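PDB 6OEW: cytidylyltransferase from Leptospira borgpetersenii serovar Hardjo-bovis, which probably transfers a nucleotidyl group, as expected of a GT-A-type cytidylyltransferase, and binds a magnesium ion. Local coordinates for residues A[66-71]-A[78-83]; A[40-45]-A[72-77]. All coordinates share one frame; numbering follows the deposited sequence.

Interaction 1: A[66-71]-A[78-83]; sequences KTEEIA and VFRGSA
Glu-68 and Arg-80 join helix 65-73 to the edge strand 77-81 inside a beta-alpha-beta unit, strand 54-59, helix 65-73, strand 77-81, of the GT-A-like nucleotide-binding fold. Their salt bridge is one short bond: Arg-80 NH1 donates a hydrogen bond to Glu-68 OE1 at 2.7 Å, with an N-H...O angle of 136°, so it is visibly bent. The nitrogen comes in almost along the C-O axis of OE1, while the oxygen sits at the edge of the guanidinium, slightly tilted from its plane. The carboxylate and guanidinium planes are 75° apart, and the bridge runs through a single oxygen, OE1, instead of pairing two-pronged. Glu-68 gets there on an extended chain with CG anti to the backbone N (chi1 177°), whereas the Arg-80 chain bends at chi3 to bring NH1 round.

Next to this pair, nearer the buried side, lies a small apolar patch. Ala-71 CB meets Val-78 CG2 at 3.4 Å, tighter than usual for two methyl carbons, and the same CG2 is 4.2 Å from the backbone O of Glu-68. Ala-71 also packs on Val-56 of the neighbouring strand, so it belongs to the buried layer between helix and sheet. Helix and strand run nearly antiparallel, as in a beta-alpha-beta crossover.

The second shell fixes the arginine. Asp-65 OD1 takes a second salt bridge from NH1, which two acidic groups therefore share, and on the same side chain Arg-80 NE is hydrogen-bonded to the backbone O of Thr-59.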
# COMPACT_ATOMS: atom_id res chain seq x y z
N LYS A 66 -19.10 2.03 2.88
CA LYS A 66 -18.66 0.64 2.96
C LYS A 66 -17.20 0.57 3.39
O LYS A 66 -16.84 -0.24 4.25
CB LYS A 66 -18.87 -0.05 1.61
CG LYS A 66 -18.54 -1.53 1.61
CD LYS A 66 -19.38 -2.28 2.61
CE LYS A 66 -19.00 -3.74 2.67
NZ LYS A 66 -19.56 -4.42 3.88
N THR A 67 -16.34 1.42 2.81
CA THR A 67 -14.93 1.48 3.19
C THR A 67 -14.78 1.85 4.66
O THR A 67 -14.00 1.22 5.40
CB THR A 67 -14.20 2.48 2.29
OG1 THR A 67 -14.62 2.27 0.92
CG2 THR A 67 -12.65 2.33 2.37
N GLU A 68 -15.51 2.87 5.11
CA GLU A 68 -15.48 3.22 6.53
C GLU A 68 -15.93 2.03 7.38
O GLU A 68 -15.32 1.74 8.42
CB GLU A 68 -16.35 4.45 6.78
CG GLU A 68 -16.43 4.84 8.24
CD GLU A 68 -17.39 5.98 8.49
OE1 GLU A 68 -18.01 6.47 7.51
OE2 GLU A 68 -17.55 6.36 9.66
N GLU A 69 -16.97 1.32 6.94
CA GLU A 69 -17.49 0.18 7.71
C GLU A 69 -16.43 -0.91 7.86
O GLU A 69 -16.26 -1.48 8.95
CB GLU A 69 -18.73 -0.40 7.04
CG GLU A 69 -19.06 -1.82 7.50
CD GLU A 69 -20.15 -2.50 6.66
OE1 GLU A 69 -21.01 -1.80 6.08
OE2 GLU A 69 -20.14 -3.75 6.57
N ILE A 70 -15.73 -1.22 6.77
CA ILE A 70 -14.69 -2.24 6.81
C ILE A 70 -13.56 -1.81 7.74
O ILE A 70 -13.11 -2.59 8.59
CB ILE A 70 -14.18 -2.53 5.38
CG1 ILE A 70 -15.26 -3.24 4.55
CG2 ILE A 70 -12.87 -3.34 5.40
CD1 ILE A 70 -14.91 -3.31 3.07
N ALA A 71 -13.12 -0.55 7.63
CA ALA A 71 -12.07 -0.07 8.52
C ALA A 71 -12.50 -0.13 9.98
O ALA A 71 -11.72 -0.52 10.86
CB ALA A 71 -11.67 1.36 8.15
N VAL A 78 -10.28 6.24 10.41
CA VAL A 78 -10.74 6.53 9.07
C VAL A 78 -10.69 8.03 8.84
O VAL A 78 -11.15 8.81 9.68
CB VAL A 78 -12.19 6.07 8.83
CG1 VAL A 78 -12.61 6.41 7.41
CG2 VAL A 78 -12.32 4.58 9.08
N PHE A 79 -10.16 8.43 7.69
CA PHE A 79 -10.18 9.83 7.27
C PHE A 79 -10.90 9.89 5.93
O PHE A 79 -10.54 9.17 5.00
CB PHE A 79 -8.77 10.42 7.15
CG PHE A 79 -8.80 11.84 6.73
CD1 PHE A 79 -8.93 12.84 7.68
CD2 PHE A 79 -8.78 12.19 5.39
CE1 PHE A 79 -9.02 14.17 7.31
CE2 PHE A 79 -8.88 13.53 5.00
CZ PHE A 79 -9.01 14.51 5.96
N ARG A 80 -11.91 10.75 5.83
CA ARG A 80 -12.72 10.88 4.63
C ARG A 80 -12.51 12.26 4.04
O ARG A 80 -12.85 13.27 4.66
CB ARG A 80 -14.18 10.61 4.96
CG ARG A 80 -14.32 9.23 5.61
CD ARG A 80 -15.76 8.72 5.65
NE ARG A 80 -16.31 8.57 4.30
CZ ARG A 80 -17.50 8.02 4.03
NH1 ARG A 80 -18.26 7.55 5.02
NH2 ARG A 80 -17.94 7.95 2.77
N GLY A 81 -11.95 12.30 2.83
CA GLY A 81 -11.57 13.56 2.20
C GLY A 81 -11.64 13.49 0.69
O GLY A 81 -12.50 12.79 0.13
N SER A 82 -10.73 14.20 0.04
CA SER A 82 -10.85 14.49 -1.39
C SER A 82 -10.82 13.21 -2.22
O SER A 82 -9.99 12.33 -2.02
CB SER A 82 -9.71 15.40 -1.84
OG SER A 82 -9.71 15.57 -3.25
N ALA A 83 -11.73 13.14 -3.21
CA ALA A 83 -11.77 11.94 -4.05
C ALA A 83 -10.55 11.85 -4.97
O ALA A 83 -9.90 10.79 -5.05
CB ALA A 83 -13.08 11.92 -4.87

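Interaction 2: A[40-45]-A[72-77]; sequences FMLERL and KKNGVS. With EDO (1,2-ethanediol), chain D.
Asn-74 OD1 and Glu-43 OE2 share a water, which donates to both: 3.0 Å to Asn-74 OD1 and a short 2.5 Å to Glu-43 OE2. This bridge spans the gap between helix 37-45 and the Schellman motif that closes helix 65-73, in which positive-phi Gly-75 is the C-prime residue and Gly-75 N bonds to Lys-72 O at 3.0 Å. No direct hydrogen bond crosses between the two segments, so the water carries the polar part of the contact. The other ends of both side chains are held elsewhere: Glu-43 OE1 by a salt bridge to Lys-220 NZ, Asn-74 ND2 by the backbone O of Ile-70. That second grip fixes which way the amide faces, with OD1 turned to the water and to Glu-43 CG, 3.7 Å away.

Alongside the bridge Leu-42 supplies the apolar half. Its CD1 reaches Asn-74 CB at 3.7 Å and runs on to Val-76 CG2 at 4.0 Å, touching the turn on both sides of the glycine. Leu-42 CG stands anti to its own carbonyl carbon (chi1 -65°), and from there CD1 extends across the gap. Further in, Leu-42 also rests on Val-54 and Val-56 of strand 54-59 and on Ile-15 of strand 11-16, so the pair of helix ends is packed over the parallel part of the sheet.

Arg-44 takes no part in the contact with the turn. An ethanediol molecule, probably from the crystallisation liquor, sets C2 over one face of its guanidinium, offset toward the rim, and donates from O2 to Arg-44 O at 2.8 Å.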
# COMPACT_ATOMS: atom_id res chain seq x y z
N PHE A 40 -8.72 -8.09 5.00
CA PHE A 40 -7.54 -8.95 5.00
C PHE A 40 -6.26 -8.14 5.11
O PHE A 40 -5.35 -8.50 5.87
CB PHE A 40 -7.54 -9.79 3.72
CG PHE A 40 -6.75 -11.05 3.82
CD1 PHE A 40 -7.39 -12.27 4.00
CD2 PHE A 40 -5.36 -11.02 3.73
CE1 PHE A 40 -6.67 -13.45 4.08
CE2 PHE A 40 -4.63 -12.22 3.83
CZ PHE A 40 -5.28 -13.42 4.01
N MET A 41 -6.16 -7.07 4.32
CA MET A 41 -4.99 -6.19 4.37
C MET A 41 -4.79 -5.60 5.77
O MET A 41 -3.68 -5.60 6.30
CB MET A 41 -5.14 -5.08 3.34
CG MET A 41 -3.85 -4.28 3.12
SD MET A 41 -4.16 -2.88 2.03
CE MET A 41 -2.51 -2.15 1.98
N LEU A 42 -5.87 -5.10 6.36
CA LEU A 42 -5.78 -4.52 7.69
C LEU A 42 -5.32 -5.56 8.71
O LEU A 42 -4.49 -5.26 9.57
CB LEU A 42 -7.12 -3.90 8.07
CG LEU A 42 -7.57 -2.70 7.21
CD1 LEU A 42 -8.93 -2.17 7.67
CD2 LEU A 42 -6.55 -1.57 7.27
N GLU A 43 -5.83 -6.79 8.61
CA GLU A 43 -5.38 -7.84 9.53
C GLU A 43 -3.89 -8.12 9.37
O GLU A 43 -3.19 -8.37 10.36
CB GLU A 43 -6.20 -9.11 9.32
CG GLU A 43 -7.62 -8.99 9.79
CD GLU A 43 -8.32 -10.32 9.86
OE1 GLU A 43 -7.71 -11.30 10.35
OE2 GLU A 43 -9.47 -10.40 9.40
N ARG A 44 -3.38 -8.09 8.13
CA ARG A 44 -1.95 -8.29 7.91
C ARG A 44 -1.13 -7.14 8.48
O ARG A 44 -0.02 -7.35 8.99
CB ARG A 44 -1.69 -8.48 6.42
CG ARG A 44 -2.10 -9.88 5.97
CD ARG A 44 -1.84 -10.14 4.50
NE ARG A 44 -0.42 -10.11 4.13
CZ ARG A 44 0.45 -11.09 4.34
NH1 ARG A 44 0.10 -12.22 4.95
NH2 ARG A 44 1.70 -10.95 3.92
N LEU A 45 -1.64 -5.92 8.41
CA LEU A 45 -0.92 -4.77 8.95
C LEU A 45 -0.99 -4.69 10.47
O LEU A 45 -0.20 -3.95 11.07
CB LEU A 45 -1.45 -3.49 8.33
CG LEU A 45 -1.10 -3.35 6.86
CD1 LEU A 45 -1.93 -2.25 6.21
CD2 LEU A 45 0.35 -3.01 6.72
N LYS A 72 -13.75 0.26 10.26
CA LYS A 72 -14.21 0.29 11.64
C LYS A 72 -14.32 -1.12 12.22
O LYS A 72 -14.01 -1.33 13.40
CB LYS A 72 -15.56 1.02 11.75
CG LYS A 72 -15.40 2.53 11.89
CD LYS A 72 -16.54 3.15 12.69
CE LYS A 72 -17.48 3.95 11.81
NZ LYS A 72 -18.39 4.80 12.64
N LYS A 73 -14.76 -2.08 11.40
CA LYS A 73 -14.84 -3.47 11.83
C LYS A 73 -13.48 -3.98 12.26
O LYS A 73 -13.39 -4.83 13.17
CB LYS A 73 -15.41 -4.33 10.68
CG LYS A 73 -15.47 -5.83 10.93
CD LYS A 73 -15.74 -6.59 9.63
CE LYS A 73 -15.78 -8.10 9.82
NZ LYS A 73 -17.01 -8.53 10.54
N ASN A 74 -12.42 -3.47 11.65
CA ASN A 74 -11.06 -3.85 11.95
C ASN A 74 -10.38 -2.93 12.96
O ASN A 74 -9.17 -3.04 13.16
CB ASN A 74 -10.25 -3.89 10.65
CG ASN A 74 -10.56 -5.10 9.82
OD1 ASN A 74 -9.97 -6.16 10.03
ND2 ASN A 74 -11.49 -4.97 8.89
N GLY A 75 -11.13 -2.01 13.57
CA GLY A 75 -10.58 -1.19 14.63
C GLY A 75 -9.50 -0.21 14.23
O GLY A 75 -8.63 0.10 15.04
N VAL A 76 -9.52 0.30 13.00
CA VAL A 76 -8.55 1.30 12.59
C VAL A 76 -9.28 2.62 12.36
O VAL A 76 -10.51 2.67 12.27
CB VAL A 76 -7.73 0.86 11.35
CG1 VAL A 76 -7.17 -0.57 11.55
CG2 VAL A 76 -8.56 0.89 10.16
N SER A 77 -8.52 3.71 12.32
CA SER A 77 -9.14 5.01 12.15
C SER A 77 -9.41 5.26 10.68
O SER A 77 -8.86 4.59 9.80
CB SER A 77 -8.26 6.11 12.72
OG SER A 77 -8.04 5.87 14.10
C1 EDO D . 2.77 -10.85 8.54
O1 EDO D . 3.78 -10.02 9.13
C2 EDO D . 2.22 -10.21 7.26
O2 EDO D . 1.79 -8.87 7.53
O HOH W 1 -11.07 -8.57 8.66

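How the interactions relate
After strand 11-16 and a small hairpin, 31-36, the chain enters helix 37-45, then strand 54-59, helix 65-73, the turn at 74-76 and edge strand 77-81. Interaction 2 closes the longer loop, bringing 40-45 against 72-77 across 26 intervening residues; interaction 1 closes a short one, from 66-71 to 78-83 across six. The segments alternate, so the two loops cross instead of nesting. Helix 65-73 serves both, tied to the edge strand by one contact and to helix 37-45 by the other. They meet at Ala-71, whose O probably accepts a hydrogen bond from Val-76 N and whose CA packs against Leu-42 CD1.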